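Local atomic coordinates of VMB-1 (Vibrio alginolyticus, PDB entry 6JV4), a protein that probably hydrolyses beta-lactam antibiotics to substituted beta-amino acids, as a zinc-dependent subclass B1 metallo-beta-lactamase. Residues S26-E31 against F83-S88; Q59-L64 against S88-L93. All coordinates share one frame; numbering follows the deposited sequence.

Interaction 1: residues S26-E31 against F83-S88. With ZN (zinc ion), chain E; ZN (zinc ion), chain F.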
loop_
_atom_site.group_PDB
_atom_site.type_symbol
_atom_site.label_atom_id
_atom_site.label_comp_id
_atom_site.label_asym_id
_atom_site.label_seq_id
_atom_site.Cartn_x
_atom_site.Cartn_y
_atom_site.Cartn_z
ATOM N N SER A 26 -5.143 8.864 -5.791
ATOM C CA SER A 26 -6.082 8.680 -6.915
ATOM C C SER A 26 -7.439 8.360 -6.324
ATOM O O SER A 26 -7.576 8.391 -5.103
ATOM C CB SER A 26 -5.571 7.705 -7.929
ATOM O OG SER A 26 -4.994 6.563 -7.364
ATOM N N TYR A 27 -8.470 8.152 -7.145
ATOM C CA TYR A 27 -9.791 7.814 -6.606
ATOM C C TYR A 27 -10.565 7.016 -7.639
ATOM O O TYR A 27 -10.211 7.049 -8.832
ATOM C CB TYR A 27 -10.525 9.065 -6.156
ATOM C CG TYR A 27 -11.008 9.928 -7.277
ATOM C CD1 TYR A 27 -12.215 9.665 -7.918
ATOM C CD2 TYR A 27 -10.253 11.007 -7.723
ATOM C CE1 TYR A 27 -12.667 10.472 -8.955
ATOM C CE2 TYR A 27 -10.683 11.804 -8.769
ATOM C CZ TYR A 27 -11.905 11.544 -9.382
ATOM O OH TYR A 27 -12.365 12.326 -10.412
ATOM N N LYS A 28 -11.570 6.296 -7.167
ATOM C CA LYS A 28 -12.490 5.549 -8.058
ATOM C C LYS A 28 -13.795 5.380 -7.318
ATOM O O LYS A 28 -13.769 5.362 -6.105
ATOM C CB LYS A 28 -11.970 4.159 -8.439
ATOM C CG LYS A 28 -10.997 4.108 -9.606
ATOM C CD LYS A 28 -10.775 2.752 -10.306
ATOM C CE LYS A 28 -9.847 2.980 -11.495
ATOM N NZ LYS A 28 -9.122 1.775 -11.969
ATOM N N ARG A 29 -14.896 5.260 -8.064
ATOM C CA ARG A 29 -16.188 4.857 -7.485
ATOM C C ARG A 29 -16.177 3.341 -7.428
ATOM O O ARG A 29 -15.953 2.676 -8.456
ATOM C CB ARG A 29 -17.358 5.392 -8.313
ATOM C CG ARG A 29 -18.721 4.948 -7.804
ATOM C CD ARG A 29 -19.820 5.716 -8.504
ATOM N NE ARG A 29 -21.073 5.036 -8.246
ATOM C CZ ARG A 29 -22.258 5.400 -8.738
ATOM N NH1 ARG A 29 -22.368 6.471 -9.516
ATOM N NH2 ARG A 29 -23.330 4.679 -8.443
ATOM N N VAL A 30 -16.430 2.821 -6.250
ATOM C CA VAL A 30 -16.519 1.382 -5.941
ATOM C C VAL A 30 -17.859 1.151 -5.234
ATOM O O VAL A 30 -17.974 1.512 -4.090
ATOM C CB VAL A 30 -15.321 0.921 -5.091
ATOM C CG1 VAL A 30 -15.369 -0.581 -4.856
ATOM C CG2 VAL A 30 -13.995 1.296 -5.734
ATOM N N GLU A 31 -18.791 0.440 -5.869
ATOM C CA GLU A 31 -20.083 0.113 -5.220
ATOM C C GLU A 31 -19.833 -0.933 -4.142
ATOM O O GLU A 31 -19.043 -1.864 -4.324
ATOM C CB GLU A 31 -21.058 -0.406 -6.285
ATOM C CG GLU A 31 -21.572 0.703 -7.205
ATOM C CD GLU A 31 -22.295 1.745 -6.376
ATOM O OE1 GLU A 31 -23.236 1.353 -5.678
ATOM O OE2 GLU A 31 -21.855 2.921 -6.335
ATOM N N PHE A 83 -3.144 -7.948 -3.636
ATOM C CA PHE A 83 -3.393 -8.379 -5.035
ATOM C C PHE A 83 -4.499 -7.557 -5.700
ATOM O O PHE A 83 -4.626 -7.684 -6.940
ATOM C CB PHE A 83 -3.706 -9.875 -5.101
ATOM C CG PHE A 83 -5.098 -10.268 -4.709
ATOM C CD1 PHE A 83 -5.452 -10.354 -3.379
ATOM C CD2 PHE A 83 -6.058 -10.576 -5.679
ATOM C CE1 PHE A 83 -6.725 -10.763 -3.000
ATOM C CE2 PHE A 83 -7.326 -10.967 -5.287
ATOM C CZ PHE A 83 -7.640 -11.112 -3.966
ATOM N N HIS A 84 -5.300 -6.785 -4.958
ATOM C CA HIS A 84 -6.403 -5.987 -5.558
ATOM C C HIS A 84 -5.824 -4.913 -6.506
ATOM O O HIS A 84 -4.681 -4.446 -6.340
ATOM C CB HIS A 84 -7.315 -5.378 -4.495
ATOM C CG HIS A 84 -8.157 -6.339 -3.743
ATOM N ND1 HIS A 84 -8.713 -6.017 -2.529
ATOM C CD2 HIS A 84 -8.545 -7.602 -4.004
ATOM C CE1 HIS A 84 -9.437 -7.025 -2.086
ATOM N NE2 HIS A 84 -9.357 -8.022 -2.984
ATOM N N GLU A 85 -6.667 -4.383 -7.409
ATOM C CA GLU A 85 -6.279 -3.414 -8.461
ATOM C C GLU A 85 -5.856 -2.060 -7.879
ATOM O O GLU A 85 -5.021 -1.417 -8.493
ATOM C CB GLU A 85 -7.465 -3.198 -9.412
ATOM C CG GLU A 85 -7.143 -2.318 -10.599
ATOM C CD GLU A 85 -8.381 -1.779 -11.305
ATOM O OE1 GLU A 85 -9.508 -2.273 -11.016
ATOM O OE2 GLU A 85 -8.216 -0.887 -12.136
ATOM N N ASP A 86 -6.364 -1.628 -6.725
ATOM C CA ASP A 86 -5.899 -0.335 -6.162
ATOM C C ASP A 86 -4.424 -0.383 -5.719
ATOM O O ASP A 86 -3.808 0.683 -5.514
ATOM C CB ASP A 86 -6.802 0.158 -5.027
ATOM C CG ASP A 86 -6.946 -0.752 -3.843
ATOM O OD1 ASP A 86 -6.656 -1.981 -3.957
ATOM O OD2 ASP A 86 -7.400 -0.236 -2.797
ATOM N N ALA A 87 -3.885 -1.579 -5.450
ATOM C CA ALA A 87 -2.492 -1.730 -5.010
ATOM C C ALA A 87 -1.623 -2.182 -6.176
ATOM O O ALA A 87 -0.485 -1.716 -6.225
ATOM C CB ALA A 87 -2.416 -2.681 -3.849
ATOM N N SER A 88 -2.107 -3.099 -7.027
ATOM C CA SER A 88 -1.256 -3.882 -7.954
ATOM C C SER A 88 -1.660 -3.650 -9.415
ATOM O O SER A 88 -1.146 -4.348 -10.285
ATOM C CB SER A 88 -1.313 -5.348 -7.619
ATOM O OG SER A 88 -2.579 -5.824 -7.965
HETATM ZN ZN ZN E . -8.199 -4.431 -1.435
HETATM ZN ZN ZN F . -8.456 -0.789 -1.102
#

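Interaction 2: residues Q59-L64 against S88-L93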
loop_
_atom_site.group_PDB
_atom_site.type_symbol
_atom_site.label_atom_id
_atom_site.label_comp_id
_atom_site.label_asym_id
_atom_site.label_seq_id
_atom_site.Cartn_x
_atom_site.Cartn_y
_atom_site.Cartn_z
ATOM N N GLN A 59 -3.460 5.803 -16.469
ATOM C CA GLN A 59 -3.078 7.191 -16.821
ATOM C C GLN A 59 -2.323 7.798 -15.625
ATOM O O GLN A 59 -1.290 8.440 -15.818
ATOM C CB GLN A 59 -4.295 7.981 -17.303
ATOM C CG GLN A 59 -4.860 7.441 -18.621
ATOM C CD GLN A 59 -3.854 7.507 -19.761
ATOM O OE1 GLN A 59 -3.160 8.518 -19.938
ATOM N NE2 GLN A 59 -3.733 6.425 -20.526
ATOM N N GLY A 60 -2.813 7.590 -14.410
ATOM C CA GLY A 60 -2.134 8.132 -13.216
ATOM C C GLY A 60 -0.747 7.527 -13.063
ATOM O O GLY A 60 0.158 8.278 -12.687
ATOM N N THR A 61 -0.566 6.221 -13.288
ATOM C CA THR A 61 0.768 5.576 -13.169
ATOM C C THR A 61 1.727 6.181 -14.210
ATOM O O THR A 61 2.893 6.546 -13.885
ATOM C CB THR A 61 0.681 4.055 -13.266
ATOM O OG1 THR A 61 -0.253 3.609 -12.266
ATOM C CG2 THR A 61 2.033 3.409 -13.124
ATOM N N LYS A 62 1.242 6.367 -15.431
ATOM C CA LYS A 62 2.100 6.982 -16.477
ATOM C C LYS A 62 2.457 8.413 -16.067
ATOM O O LYS A 62 3.645 8.808 -16.205
ATOM C CB LYS A 62 1.369 6.969 -17.822
ATOM C CG LYS A 62 1.295 5.595 -18.444
ATOM C CD LYS A 62 0.605 5.585 -19.793
ATOM C CE LYS A 62 0.615 4.197 -20.382
ATOM N NZ LYS A 62 0.131 4.196 -21.783
ATOM N N GLN A 63 1.502 9.167 -15.519
ATOM C CA GLN A 63 1.753 10.563 -15.071
ATOM C C GLN A 63 2.763 10.556 -13.913
ATOM O O GLN A 63 3.660 11.446 -13.862
ATOM C CB GLN A 63 0.462 11.245 -14.661
ATOM C CG GLN A 63 -0.469 11.504 -15.847
ATOM C CD GLN A 63 -1.893 11.696 -15.378
ATOM O OE1 GLN A 63 -2.167 11.779 -14.188
ATOM N NE2 GLN A 63 -2.838 11.800 -16.317
ATOM N N LEU A 64 2.650 9.562 -13.025
ATOM C CA LEU A 64 3.577 9.480 -11.871
ATOM C C LEU A 64 4.995 9.200 -12.390
ATOM O O LEU A 64 5.947 9.835 -11.880
ATOM C CB LEU A 64 3.123 8.382 -10.909
ATOM C CG LEU A 64 3.971 8.271 -9.640
ATOM C CD1 LEU A 64 4.045 9.597 -8.900
ATOM C CD2 LEU A 64 3.442 7.162 -8.734
ATOM N N SER A 88 -2.107 -3.099 -7.027
ATOM C CA SER A 88 -1.256 -3.882 -7.954
ATOM C C SER A 88 -1.660 -3.650 -9.415
ATOM O O SER A 88 -1.146 -4.348 -10.285
ATOM C CB SER A 88 -1.313 -5.348 -7.619
ATOM O OG SER A 88 -2.579 -5.824 -7.965
ATOM N N GLY A 89 -2.561 -2.697 -9.672
ATOM C CA GLY A 89 -3.200 -2.576 -10.995
ATOM C C GLY A 89 -2.227 -2.390 -12.142
ATOM O O GLY A 89 -2.516 -2.878 -13.250
ATOM N N ASP A 90 -1.082 -1.766 -11.928
ATOM C CA ASP A 90 -0.170 -1.471 -13.066
ATOM C C ASP A 90 1.091 -2.329 -13.046
ATOM O O ASP A 90 2.074 -1.946 -13.710
ATOM C CB ASP A 90 0.028 0.037 -13.202
ATOM C CG ASP A 90 -1.111 0.673 -13.968
ATOM O OD1 ASP A 90 -1.449 0.151 -15.078
ATOM O OD2 ASP A 90 -1.631 1.688 -13.489
ATOM N N ILE A 91 1.059 -3.536 -12.482
ATOM C CA ILE A 91 2.196 -4.479 -12.652
ATOM C C ILE A 91 2.529 -4.664 -14.142
ATOM O O ILE A 91 3.720 -4.657 -14.497
ATOM C CB ILE A 91 1.903 -5.780 -11.906
ATOM C CG1 ILE A 91 2.078 -5.589 -10.391
ATOM C CG2 ILE A 91 2.760 -6.901 -12.409
ATOM C CD1 ILE A 91 1.773 -6.842 -9.635
ATOM N N PRO A 92 1.548 -4.901 -15.057
ATOM C CA PRO A 92 1.886 -5.151 -16.449
ATOM C C PRO A 92 2.661 -3.983 -17.050
ATOM O O PRO A 92 3.687 -4.229 -17.704
ATOM C CB PRO A 92 0.520 -5.384 -17.113
ATOM C CG PRO A 92 -0.337 -5.921 -15.978
ATOM C CD PRO A 92 0.116 -5.105 -14.786
ATOM N N LEU A 93 2.195 -2.752 -16.840
ATOM C CA LEU A 93 2.884 -1.548 -17.348
ATOM C C LEU A 93 4.302 -1.518 -16.796
ATOM O O LEU A 93 5.233 -1.252 -17.578
ATOM C CB LEU A 93 2.124 -0.279 -16.963
ATOM C CG LEU A 93 2.836 1.011 -17.332
ATOM C CD1 LEU A 93 2.979 1.131 -18.867
ATOM C CD2 LEU A 93 2.131 2.205 -16.754
#

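Interaction 1: residues S26-E31 against F83-S88
K28 and E85 meet through two outstretched side chains: E85 sets CG anti to its backbone N (chi1 -175°) and runs on extended, while K28 turns CG beside its own N (chi1 -84°) before it too straightens. The two chains cross at about a right angle, and their ends form a salt bridge, K28 NZ lying 2.8 Å from E85 OE2. E85 OE1 stands 4.2 Å from K28 NZ, so one carboxylate oxygen does the holding. The ammonium group has a second partner in the carbonyl O of W56. Nothing else touches between the segments, whose nearest CA atoms, of K28 and D86, are 9.0 Å apart.

The neighbours of E85 on the 83-88 side carry the metals. H84 gives ND1 to one zinc ion at 2.0 Å, a site completed on the protein side by H82 and H144; its NE2 is hydrogen-bonded to OD2 of D178, and the two bonds, to metal and to carboxylate, fix the ring's rotation. D86 gives OD2 to the other zinc at 2.1 Å, alongside C163 and H205. This is the dinuclear site of the subclass B1 enzymes, and the salt bridge lies at its margin, on the surface. Strand 21-30, paired with strand 36-45 through K28 and I36, thus reaches across to the short helix 85-88, which also packs on helix 105-113, where S88 touches L111.

Interaction 2: residues Q59-L64 against S88-L93
T61 and D90 join two helical elements of the metallo-beta-lactamase fold, helix 58-70 and the turn that leads into helix 91-96. The close part is polar and buried: T61 OG1 is hydrogen-bonded to D90 OD2 at 2.7 Å, reaching the oxygen on its anti side, 33° out of the carboxylate plane. This hydroxyl also lies within bonding reach of the carbonyl O of T57. T61 holds OG1 beside its backbone N (chi1 -55°), which leaves CG2 anti to that N and facing L93. D90 sits at the N-cap position of helix 91-96, yet its carboxylate makes no capping bond there; it is spent on helix 58-70, with OD1 taken by T58 while OD2 takes T61. Two threonines of one helix therefore grip both oxygens and hold the carboxylate in place.

Toward solvent the contact becomes looser and wholly nonpolar. L93 slides past T61 in the opposite direction, its CD2 lying 3.8 Å from T61 CG2. K62, exposed, contributes the aliphatic part of an extended chain that slants over the leucine, K62 CG lying 3.9 Å from L93 CD2. Farther along that chain, the last approach is K62 CE to L93 CD1, at 4.2 Å.

How the interactions relate
Interaction 1 is a surface contact and interaction 2 a partly buried one, and they share S88, where helix 85-88 gives way to the turn before helix 91-96. Their centres are about 12 Å apart, and no side chains meet between the two. The chemistry differs with the setting: 26-31 against 83-88 relies on a single bridge between full charges beside the zinc site, burying 60 Å², whereas 59-64 against 88-93 joins a hydroxyl to a carboxylate and adds aliphatic packing, burying 183 Å². Together they tie consecutive pieces of one connection to different parts of the fold, the first to a sheet strand, the second to helix 58-70.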